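Local coordinates for protein tapirin (Caldicellulosiruptor kristjanssonii, PDB 6N2B) that probably binds cellulose and so attaches extremely thermophilic cells to it, its C-terminal domain being a beta-helix that carries a calcium ion, at residues S199-D203 and D411-F417; D203-V209 and L529-R533; R224-I228 and A242-N247; P446-Y452 and N476-A482. One frame throughout, in Å; residues are numbered along the deposited sequence.

Contact 1: residues S199-D203 and D411-F417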
# COMPACT_ATOMS: atom_id res chain seq x y z
N SER A 199 -4.07 -9.67 14.17
CA SER A 199 -3.45 -8.43 13.67
C SER A 199 -4.49 -7.31 13.49
O SER A 199 -5.64 -7.56 13.11
CB SER A 199 -2.70 -8.67 12.34
OG SER A 199 -3.45 -8.24 11.21
N SER A 200 -4.06 -6.08 13.74
CA SER A 200 -4.95 -4.93 13.85
C SER A 200 -4.46 -3.82 12.94
O SER A 200 -3.25 -3.58 12.86
CB SER A 200 -4.99 -4.47 15.32
OG SER A 200 -6.19 -3.79 15.62
N TRP A 201 -5.37 -3.15 12.23
CA TRP A 201 -4.95 -2.04 11.37
C TRP A 201 -4.56 -0.78 12.14
O TRP A 201 -3.93 0.10 11.55
CB TRP A 201 -6.02 -1.69 10.31
CG TRP A 201 -7.34 -1.24 10.85
CD1 TRP A 201 -8.49 -1.97 10.90
CD2 TRP A 201 -7.66 0.05 11.40
NE1 TRP A 201 -9.50 -1.22 11.46
CE2 TRP A 201 -9.02 0.02 11.78
CE3 TRP A 201 -6.93 1.23 11.62
CZ2 TRP A 201 -9.66 1.11 12.37
CZ3 TRP A 201 -7.57 2.30 12.21
CH2 TRP A 201 -8.92 2.24 12.57
N ASN A 202 -4.91 -0.66 13.42
CA ASN A 202 -4.50 0.54 14.15
C ASN A 202 -3.26 0.32 15.01
O ASN A 202 -2.89 1.21 15.78
CB ASN A 202 -5.68 1.09 14.97
CG ASN A 202 -6.08 0.22 16.14
OD1 ASN A 202 -5.39 -0.73 16.51
ND2 ASN A 202 -7.21 0.55 16.74
N ASP A 203 -2.58 -0.81 14.86
CA ASP A 203 -1.39 -1.15 15.63
C ASP A 203 -0.14 -0.80 14.83
O ASP A 203 0.08 -1.36 13.76
CB ASP A 203 -1.39 -2.64 15.96
CG ASP A 203 -0.25 -3.04 16.86
OD1 ASP A 203 0.33 -2.16 17.54
OD2 ASP A 203 0.04 -4.26 16.89
N ASP A 411 -14.44 4.23 11.03
CA ASP A 411 -13.41 3.89 12.00
C ASP A 411 -12.04 4.43 11.59
O ASP A 411 -11.31 5.01 12.41
CB ASP A 411 -13.33 2.38 12.17
CG ASP A 411 -14.50 1.81 12.91
OD1 ASP A 411 -15.30 2.59 13.49
OD2 ASP A 411 -14.63 0.57 12.90
N ILE A 412 -11.66 4.21 10.34
CA ILE A 412 -10.34 4.62 9.88
C ILE A 412 -10.29 6.11 9.61
O ILE A 412 -9.35 6.80 10.03
CB ILE A 412 -9.94 3.80 8.63
CG1 ILE A 412 -9.75 2.33 9.05
CG2 ILE A 412 -8.71 4.40 7.97
CD1 ILE A 412 -9.36 1.41 7.94
N LYS A 413 -11.31 6.64 8.93
CA LYS A 413 -11.43 8.09 8.76
C LYS A 413 -11.33 8.82 10.10
O LYS A 413 -10.79 9.93 10.17
CB LYS A 413 -12.76 8.41 8.07
CG LYS A 413 -12.76 9.66 7.20
CD LYS A 413 -14.19 10.14 6.98
CE LYS A 413 -14.84 9.47 5.76
NZ LYS A 413 -14.55 10.17 4.47
N ASN A 414 -11.81 8.20 11.17
CA ASN A 414 -11.90 8.85 12.46
C ASN A 414 -10.69 8.61 13.34
O ASN A 414 -10.62 9.18 14.43
CB ASN A 414 -13.16 8.38 13.21
CG ASN A 414 -14.44 9.02 12.68
OD1 ASN A 414 -14.41 10.12 12.11
ND2 ASN A 414 -15.57 8.34 12.87
N PHE A 415 -9.74 7.79 12.90
CA PHE A 415 -8.57 7.48 13.71
C PHE A 415 -7.46 8.48 13.41
O PHE A 415 -7.05 8.63 12.25
CB PHE A 415 -8.10 6.05 13.45
CG PHE A 415 -7.15 5.54 14.48
CD1 PHE A 415 -7.60 4.98 15.65
CD2 PHE A 415 -5.78 5.63 14.27
CE1 PHE A 415 -6.72 4.51 16.60
CE2 PHE A 415 -4.89 5.17 15.22
CZ PHE A 415 -5.36 4.61 16.38
N ASP A 416 -6.98 9.17 14.46
CA ASP A 416 -5.92 10.17 14.33
C ASP A 416 -4.58 9.48 14.60
O ASP A 416 -4.05 9.50 15.72
CB ASP A 416 -6.18 11.34 15.27
CG ASP A 416 -5.13 12.44 15.17
OD1 ASP A 416 -4.17 12.29 14.38
OD2 ASP A 416 -5.27 13.45 15.89
N PHE A 417 -4.03 8.86 13.55
CA PHE A 417 -2.80 8.08 13.66
C PHE A 417 -1.70 8.89 14.33
O PHE A 417 -0.97 8.37 15.18
CB PHE A 417 -2.34 7.61 12.28
CG PHE A 417 -3.06 6.39 11.77
CD1 PHE A 417 -4.24 6.52 11.03
CD2 PHE A 417 -2.57 5.12 12.01
CE1 PHE A 417 -4.91 5.40 10.56
CE2 PHE A 417 -3.24 3.99 11.54
CZ PHE A 417 -4.41 4.14 10.81
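I412, whose side chain lies against W201, has its carbonyl O gripped by two donors: F415 N at 3.1 Å from I412 O, and the ammonium group of K251, which also bonds the carbonyl O of F415. These bonds hold the chain as it leaves helix 408-413, where I412, F415 and F417 gather round the indole of W201. The turn S200-D203 is type I, and in it W201 carries CG between the backbone N and the carbonyl carbon (chi1 61°), which projects the ring into this group. I412 CG1 sits over one face of the indole, 3.5 Å from the centroid of its six-membered ring and 10° off the normal, a CH-pi contact. F415 meets the indole at its rim: W201 turns an edge toward the phenyl face, a T-shaped pair with planes at 85° and centroids 5.6 Å apart. F417 CZ reaches the same rim, 3.9 Å from W201 CZ3. N202 follows the indole onto F415, its CB over the phenyl face at 4.0 Å from the centroid, while its OD1 is 3.3 Å from S200 OG, a bond within the turn. Replacing W201 with alanine would probably open a gap between I412 and the two phenylalanines, leaving the F415 ring without the edge that meets its face. N247 and I249 of strand 240-250 also touch the indole, and F417 stacks on Y229. An aromatic cluster thus joins the loop before strand 207-211 to the end of helix 408-413 and the residues after it, against the flank of the beta-helix.

Contact 2: residues D203-V209 and L529-R533; sequences DLFEYAV and LIYKR
Among polar contacts, Y531 OH donates to F205 O at 2.7 Å, in the carbonyl plane and on a lone pair, with a C=O...O angle of 138°. The ring that carries this hydroxyl has CG anti to the backbone N (chi1 165°), which lays it against the 3-10 segment 204-206. There the carbonyl O of E206 stands over one of its faces, 3.3 Å from Y531 CE1. R533 approaches the same turn with its chain extended from CG to NE, and F205 O lies 3.7 Å above the centre of the guanidinium face. A salt bridge from R533 to D203 is modelled too close for its geometry to be trusted. The carboxylate of E206 is near R533, with E206 OE1 4.1 Å from R533 NH2, beyond salt-bridge range; its OE2 is instead held by S227 and N246. In the beta-helix, strand 207-211 pairs with strands 227-230 and 510-513, whereas strand 526-531 runs beside 221-224 and 504-508, and the chain bends at A208 and V209 as it passes from one face to another. Apolar contacts line the two segments at this corner. A208 CB meets Y531 CB at 3.7 Å, and V209 CG2 lies 3.7 Å from L529 CD2; L529 CD2 also touches the carbonyl O of A208, and V223 packs on A208 as well. The F205 ring leads away from L529-R533 and packs on helix 536-546, which also receives R533 at E539.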
# COMPACT_ATOMS: atom_id res chain seq x y z
N ASP A 203 -2.58 -0.81 14.86
CA ASP A 203 -1.39 -1.15 15.63
C ASP A 203 -0.14 -0.80 14.83
O ASP A 203 0.08 -1.36 13.76
CB ASP A 203 -1.39 -2.64 15.96
CG ASP A 203 -0.25 -3.04 16.86
OD1 ASP A 203 0.33 -2.16 17.54
OD2 ASP A 203 0.04 -4.26 16.89
N LEU A 204 0.70 0.08 15.39
CA LEU A 204 1.91 0.50 14.68
C LEU A 204 2.81 -0.68 14.35
O LEU A 204 3.45 -0.71 13.30
CB LEU A 204 2.67 1.54 15.51
CG LEU A 204 4.11 1.90 15.15
CD1 LEU A 204 4.19 2.92 14.02
CD2 LEU A 204 4.80 2.44 16.37
N PHE A 205 2.86 -1.68 15.23
CA PHE A 205 3.78 -2.80 15.03
C PHE A 205 3.26 -3.84 14.05
O PHE A 205 3.95 -4.84 13.82
CB PHE A 205 4.11 -3.42 16.39
CG PHE A 205 4.78 -2.46 17.31
CD1 PHE A 205 6.12 -2.13 17.13
CD2 PHE A 205 4.06 -1.79 18.28
CE1 PHE A 205 6.74 -1.20 17.94
CE2 PHE A 205 4.67 -0.85 19.08
CZ PHE A 205 6.02 -0.56 18.91
N GLU A 206 2.08 -3.62 13.46
CA GLU A 206 1.61 -4.43 12.35
C GLU A 206 2.18 -3.98 11.00
O GLU A 206 2.12 -4.73 10.03
CB GLU A 206 0.07 -4.41 12.33
CG GLU A 206 -0.62 -4.65 10.96
CD GLU A 206 -0.37 -6.06 10.35
OE1 GLU A 206 0.03 -6.99 11.09
OE2 GLU A 206 -0.56 -6.22 9.12
N TYR A 207 2.78 -2.80 10.93
CA TYR A 207 3.14 -2.25 9.63
C TYR A 207 4.53 -2.70 9.18
O TYR A 207 5.48 -2.72 9.97
CB TYR A 207 3.01 -0.72 9.67
CG TYR A 207 1.53 -0.41 9.62
CD1 TYR A 207 0.74 -0.48 10.77
CD2 TYR A 207 0.90 -0.15 8.41
CE1 TYR A 207 -0.62 -0.24 10.72
CE2 TYR A 207 -0.46 0.08 8.34
CZ TYR A 207 -1.22 0.03 9.50
OH TYR A 207 -2.58 0.26 9.41
N ALA A 208 4.60 -3.14 7.92
CA ALA A 208 5.89 -3.30 7.26
C ALA A 208 6.45 -1.93 6.88
O ALA A 208 7.66 -1.68 7.02
CB ALA A 208 5.75 -4.20 6.04
N VAL A 209 5.58 -1.03 6.43
CA VAL A 209 5.95 0.34 6.14
C VAL A 209 4.97 1.24 6.89
O VAL A 209 3.77 1.23 6.60
CB VAL A 209 5.94 0.65 4.63
CG1 VAL A 209 6.34 2.08 4.37
CG2 VAL A 209 6.86 -0.28 3.90
N LEU A 529 11.25 -6.38 1.07
CA LEU A 529 11.01 -6.13 2.50
C LEU A 529 10.00 -7.15 3.02
O LEU A 529 8.82 -7.09 2.68
CB LEU A 529 10.50 -4.71 2.72
CG LEU A 529 9.93 -4.42 4.12
CD1 LEU A 529 11.02 -4.55 5.15
CD2 LEU A 529 9.35 -3.04 4.20
N ILE A 530 10.46 -8.08 3.84
CA ILE A 530 9.61 -9.13 4.39
C ILE A 530 9.22 -8.73 5.80
O ILE A 530 10.07 -8.70 6.69
CB ILE A 530 10.31 -10.50 4.38
CG1 ILE A 530 10.90 -10.81 3.01
CG2 ILE A 530 9.36 -11.60 4.82
CD1 ILE A 530 11.33 -12.26 2.86
N TYR A 531 7.94 -8.44 6.03
CA TYR A 531 7.51 -8.01 7.35
C TYR A 531 7.78 -9.09 8.39
O TYR A 531 7.50 -10.28 8.17
CB TYR A 531 6.03 -7.62 7.33
CG TYR A 531 5.41 -7.50 8.71
CD1 TYR A 531 5.59 -6.35 9.49
CD2 TYR A 531 4.63 -8.53 9.25
CE1 TYR A 531 5.02 -6.24 10.74
CE2 TYR A 531 4.06 -8.44 10.48
CZ TYR A 531 4.27 -7.30 11.24
OH TYR A 531 3.70 -7.19 12.50
N LYS A 532 8.37 -8.70 9.52
CA LYS A 532 8.52 -9.57 10.68
C LYS A 532 8.26 -8.73 11.92
O LYS A 532 8.98 -7.76 12.18
CB LYS A 532 9.92 -10.21 10.75
CG LYS A 532 10.24 -11.17 9.60
CD LYS A 532 9.63 -12.55 9.80
CE LYS A 532 9.81 -13.44 8.57
NZ LYS A 532 9.42 -14.88 8.76
N ARG A 533 7.21 -9.08 12.67
CA ARG A 533 6.87 -8.34 13.87
C ARG A 533 8.01 -8.36 14.87
O ARG A 533 8.60 -9.41 15.13
CB ARG A 533 5.62 -8.93 14.52
CG ARG A 533 5.03 -8.04 15.59
CD ARG A 533 3.82 -8.67 16.23
NE ARG A 533 2.92 -7.63 16.68
CZ ARG A 533 1.90 -7.16 15.98
NH1 ARG A 533 1.15 -6.18 16.48
NH2 ARG A 533 1.62 -7.67 14.77

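Contact 3: residues R224-I228 and A242-N247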
# COMPACT_ATOMS: atom_id res chain seq x y z
N ARG A 224 6.20 -7.89 1.58
CA ARG A 224 5.61 -9.21 1.73
C ARG A 224 5.15 -9.35 3.18
O ARG A 224 5.98 -9.50 4.09
CB ARG A 224 6.62 -10.29 1.34
CG ARG A 224 6.21 -11.71 1.65
CD ARG A 224 7.36 -12.70 1.35
NE ARG A 224 7.80 -12.61 -0.05
CZ ARG A 224 7.35 -13.40 -1.01
NH1 ARG A 224 6.46 -14.35 -0.71
NH2 ARG A 224 7.78 -13.26 -2.27
N GLY A 225 3.83 -9.29 3.39
CA GLY A 225 3.26 -9.34 4.71
C GLY A 225 3.15 -7.97 5.32
O GLY A 225 3.54 -6.95 4.74
N GLY A 226 2.60 -7.95 6.53
CA GLY A 226 2.43 -6.72 7.28
C GLY A 226 1.45 -5.78 6.59
O GLY A 226 0.71 -6.14 5.67
N SER A 227 1.47 -4.54 7.05
CA SER A 227 0.61 -3.53 6.48
C SER A 227 1.44 -2.32 6.10
O SER A 227 2.61 -2.19 6.47
CB SER A 227 -0.52 -3.16 7.43
OG SER A 227 -1.28 -4.29 7.77
N ILE A 228 0.79 -1.43 5.35
CA ILE A 228 1.40 -0.24 4.80
C ILE A 228 0.53 0.93 5.21
O ILE A 228 -0.69 0.87 5.08
CB ILE A 228 1.50 -0.32 3.26
CG1 ILE A 228 2.50 -1.39 2.85
CG2 ILE A 228 1.84 1.02 2.66
CD1 ILE A 228 2.06 -2.16 1.64
N ALA A 242 3.04 -5.75 -3.55
CA ALA A 242 2.61 -6.04 -2.19
C ALA A 242 2.05 -7.46 -2.19
O ALA A 242 0.98 -7.72 -2.76
CB ALA A 242 1.57 -5.02 -1.74
N ILE A 243 2.77 -8.40 -1.58
CA ILE A 243 2.35 -9.80 -1.57
C ILE A 243 1.91 -10.17 -0.16
O ILE A 243 2.72 -10.16 0.77
CB ILE A 243 3.47 -10.73 -2.04
CG1 ILE A 243 3.98 -10.32 -3.42
CG2 ILE A 243 2.98 -12.16 -2.08
CD1 ILE A 243 5.23 -11.08 -3.83
N GLY A 244 0.64 -10.52 -0.01
CA GLY A 244 0.12 -10.83 1.31
C GLY A 244 0.04 -9.67 2.29
O GLY A 244 0.09 -9.89 3.50
N VAL A 245 -0.10 -8.43 1.80
CA VAL A 245 -0.27 -7.28 2.68
C VAL A 245 -1.67 -7.29 3.28
O VAL A 245 -2.67 -7.49 2.58
CB VAL A 245 -0.01 -5.97 1.90
CG1 VAL A 245 -0.61 -4.77 2.65
CG2 VAL A 245 1.48 -5.75 1.71
N ASN A 246 -1.75 -7.07 4.59
CA ASN A 246 -3.04 -7.08 5.26
C ASN A 246 -3.82 -5.79 5.01
O ASN A 246 -4.95 -5.81 4.53
CB ASN A 246 -2.84 -7.32 6.75
CG ASN A 246 -2.47 -8.76 7.06
OD1 ASN A 246 -2.96 -9.69 6.42
ND2 ASN A 246 -1.61 -8.95 8.06
N ASN A 247 -3.23 -4.65 5.33
CA ASN A 247 -3.90 -3.38 5.08
C ASN A 247 -2.95 -2.42 4.36
O ASN A 247 -1.73 -2.48 4.53
CB ASN A 247 -4.43 -2.74 6.39
CG ASN A 247 -5.17 -3.75 7.28
OD1 ASN A 247 -6.28 -4.18 6.96
ND2 ASN A 247 -4.57 -4.10 8.41
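One face of the R224 guanidinium is covered by I243 CD1, 3.7 Å from R224 NH2; the two side chains lie alongside each other and point the same way, and R224 NE pairs with E528. The backbones of R224 and I243 form a parallel bridge, with G225 N donating to I243 O at 3.0 Å. The chain then turns, and the next backbone bond is N246 N to G226 O at 2.8 Å (161°). G225 and G226 both have positive phi, and at the backbone angles of G225 a CB would collide with the carbonyl O of R224. The third, I228 N to N247 O, is 2.9 Å long. Beside it S227, with OG anti to the carbonyl carbon (chi1 -58°), receives N247 N at 3.1 Å and, weakly, N247 ND2 at 3.4 Å. The same hydroxyl is bonded to the carboxylate of E206, which also holds N246, so a buried oxygen links three segments. With alanine at S227, N247 N would probably lose its acceptor and the E206 carboxylate its bond to this hydroxyl. On the inner side I228 CD1 rests on V245 CG2 at 3.6 Å, the two side chains crossing at about a right angle, and V223 closes in on both. Such stacked corners, with backbone bonds running from one coil to the next and aliphatic residues turned inward, are characteristic of a parallel beta-helix.

Contact 4: residues P446-Y452 and N476-A482; sequences PWEIVVY and NVRLYLA
R478 bends at chi2 (-86°) while E448 extends beyond CG (chi2 -172°), which brings both charged ends to a water that the Y480 phenol also meets. Their strands, 448-452 and 478-482, form a parallel pair at the calcium-bearing end of the beta-helical domain, with axes 4.7 Å apart and 18° between their directions; helix 459-470 lies in the connection between them. Five backbone bonds close the pair, from R478 N to W447 O through to A482 N to V451 O, the shortest being V451 N to Y480 O at 2.8 Å. The R478 guanidinium lies flat against P446, whose CD stands 3.6 Å above the centre of its plane. E448 and R478 do not touch at their charges; water 2 bridges them, donating to E448 OE2 and to Y480 OH and accepting from R478 NH1. The partner of E448 OE1 is G535 N, and K532 O also bonds the Y480 phenol. The face bearing V450 and Y452 packs on helix 536-546. On the other face aliphatic side chains pack: I449 CG2 meets V477 CG2 at 3.8 Å and V451 CG2 meets L479 CD2 at 4.0 Å, while helix 459-470 covers V451 and L479 through L462. V451 also touches L436, one of the calcium ligands, and its side chain is about 8 Å from the ion. At the opposite end of the pair water 1 accepts from W447 N and donates to N476 OD1 at 3.0 Å.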
# COMPACT_ATOMS: atom_id res chain seq x y z
N PRO A 446 16.40 -14.90 14.71
CA PRO A 446 17.68 -14.21 14.61
C PRO A 446 17.78 -12.97 15.48
O PRO A 446 16.77 -12.50 16.00
CB PRO A 446 17.74 -13.79 13.13
CG PRO A 446 16.64 -14.54 12.46
CD PRO A 446 15.60 -14.73 13.49
N TRP A 447 19.00 -12.44 15.61
CA TRP A 447 19.20 -11.19 16.34
C TRP A 447 18.37 -10.08 15.72
O TRP A 447 18.18 -10.02 14.50
CB TRP A 447 20.67 -10.79 16.32
CG TRP A 447 21.59 -11.73 17.01
CD1 TRP A 447 21.25 -12.74 17.89
CD2 TRP A 447 23.01 -11.76 16.90
NE1 TRP A 447 22.39 -13.39 18.32
CE2 TRP A 447 23.48 -12.81 17.72
CE3 TRP A 447 23.94 -10.99 16.17
CZ2 TRP A 447 24.83 -13.10 17.84
CZ3 TRP A 447 25.28 -11.29 16.29
CH2 TRP A 447 25.71 -12.34 17.12
N GLU A 448 17.90 -9.18 16.57
CA GLU A 448 17.07 -8.06 16.15
C GLU A 448 17.76 -6.76 16.54
O GLU A 448 18.32 -6.65 17.64
CB GLU A 448 15.67 -8.14 16.78
CG GLU A 448 14.93 -9.45 16.52
CD GLU A 448 13.47 -9.41 17.00
OE1 GLU A 448 13.00 -8.32 17.43
OE2 GLU A 448 12.80 -10.47 16.94
N ILE A 449 17.77 -5.80 15.64
CA ILE A 449 18.33 -4.49 15.94
C ILE A 449 17.44 -3.47 15.27
O ILE A 449 16.98 -3.69 14.15
CB ILE A 449 19.80 -4.34 15.49
CG1 ILE A 449 20.28 -2.89 15.68
CG2 ILE A 449 20.01 -4.76 14.05
CD1 ILE A 449 21.81 -2.75 15.77
N VAL A 450 17.16 -2.38 15.97
CA VAL A 450 16.48 -1.23 15.38
C VAL A 450 17.51 -0.12 15.24
O VAL A 450 18.30 0.13 16.17
CB VAL A 450 15.28 -0.78 16.22
CG1 VAL A 450 15.67 -0.63 17.68
CG2 VAL A 450 14.75 0.52 15.66
N VAL A 451 17.54 0.52 14.08
CA VAL A 451 18.49 1.58 13.79
C VAL A 451 17.74 2.90 13.66
O VAL A 451 16.82 3.02 12.84
CB VAL A 451 19.30 1.24 12.53
CG1 VAL A 451 20.19 2.41 12.11
CG2 VAL A 451 20.14 -0.02 12.80
N TYR A 452 18.11 3.88 14.47
CA TYR A 452 17.50 5.20 14.43
C TYR A 452 18.41 6.16 13.68
O TYR A 452 19.61 6.23 13.96
CB TYR A 452 17.23 5.74 15.83
CG TYR A 452 16.27 4.89 16.62
CD1 TYR A 452 14.90 5.06 16.50
CD2 TYR A 452 16.74 3.91 17.51
CE1 TYR A 452 14.02 4.28 17.24
CE2 TYR A 452 15.86 3.12 18.25
CZ TYR A 452 14.50 3.32 18.11
OH TYR A 452 13.62 2.55 18.84
N ASN A 476 21.19 -12.92 8.35
CA ASN A 476 19.85 -13.22 8.85
C ASN A 476 19.33 -12.19 9.86
O ASN A 476 18.25 -12.40 10.43
CB ASN A 476 19.81 -14.65 9.45
CG ASN A 476 20.43 -14.74 10.87
OD1 ASN A 476 21.05 -13.80 11.37
ND2 ASN A 476 20.24 -15.89 11.51
N VAL A 477 20.04 -11.08 10.09
CA VAL A 477 19.62 -10.16 11.14
C VAL A 477 18.29 -9.51 10.78
O VAL A 477 18.04 -9.13 9.63
CB VAL A 477 20.71 -9.10 11.44
CG1 VAL A 477 20.97 -8.19 10.26
CG2 VAL A 477 20.31 -8.28 12.65
N ARG A 478 17.40 -9.44 11.76
CA ARG A 478 16.13 -8.74 11.61
C ARG A 478 16.38 -7.25 11.83
O ARG A 478 16.90 -6.85 12.88
CB ARG A 478 15.10 -9.26 12.61
CG ARG A 478 14.76 -10.72 12.44
CD ARG A 478 13.67 -10.86 11.41
NE ARG A 478 13.62 -12.20 10.83
CZ ARG A 478 12.97 -13.22 11.36
NH1 ARG A 478 12.30 -13.06 12.50
NH2 ARG A 478 12.99 -14.39 10.76
N LEU A 479 16.02 -6.45 10.84
CA LEU A 479 16.34 -5.03 10.79
C LEU A 479 15.07 -4.19 10.87
O LEU A 479 14.14 -4.38 10.08
CB LEU A 479 17.10 -4.72 9.51
CG LEU A 479 18.38 -3.91 9.52
CD1 LEU A 479 18.55 -3.30 8.13
CD2 LEU A 479 18.32 -2.84 10.59
N TYR A 480 15.03 -3.27 11.82
CA TYR A 480 13.95 -2.30 11.96
C TYR A 480 14.56 -0.91 11.79
O TYR A 480 15.35 -0.46 12.63
CB TYR A 480 13.26 -2.46 13.32
CG TYR A 480 12.72 -3.83 13.46
CD1 TYR A 480 13.53 -4.88 13.86
CD2 TYR A 480 11.39 -4.11 13.11
CE1 TYR A 480 13.04 -6.17 13.94
CE2 TYR A 480 10.89 -5.39 13.19
CZ TYR A 480 11.71 -6.42 13.60
OH TYR A 480 11.22 -7.69 13.68
N LEU A 481 14.24 -0.26 10.67
CA LEU A 481 14.81 1.04 10.34
C LEU A 481 13.80 2.11 10.71
O LEU A 481 12.65 2.05 10.26
CB LEU A 481 15.15 1.14 8.85
CG LEU A 481 15.91 0.01 8.16
CD1 LEU A 481 15.97 0.21 6.64
CD2 LEU A 481 17.31 -0.09 8.72
N ALA A 482 14.23 3.09 11.50
CA ALA A 482 13.39 4.23 11.85
C ALA A 482 14.13 5.51 11.51
O ALA A 482 15.20 5.78 12.06
CB ALA A 482 12.97 4.18 13.32
O HOH W 1 21.66 -13.85 14.31
O HOH W 2 11.58 -10.53 14.17

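Contact 4 is the most buried and has the longest run of backbone bonds; contact 3 also relies on parallel strand bonding, but at a corner, with glycines there and a serine hydroxyl beside it. Contacts 1, 2 and 3 are all partly buried; contacts 1 and 2 rest on side chains, aromatic in contact 1 and mixed polar and apolar in contact 2. Contacts 1 and 2 share D203 and are joined by W201 O to Y207 OH. E206 of contact 2 bonds S227 of contact 3, and K532 O of contact 2 bonds Y480 of contact 4. Contact 2 thus links the other three, whereas contacts 1 and 3 do not touch contact 4.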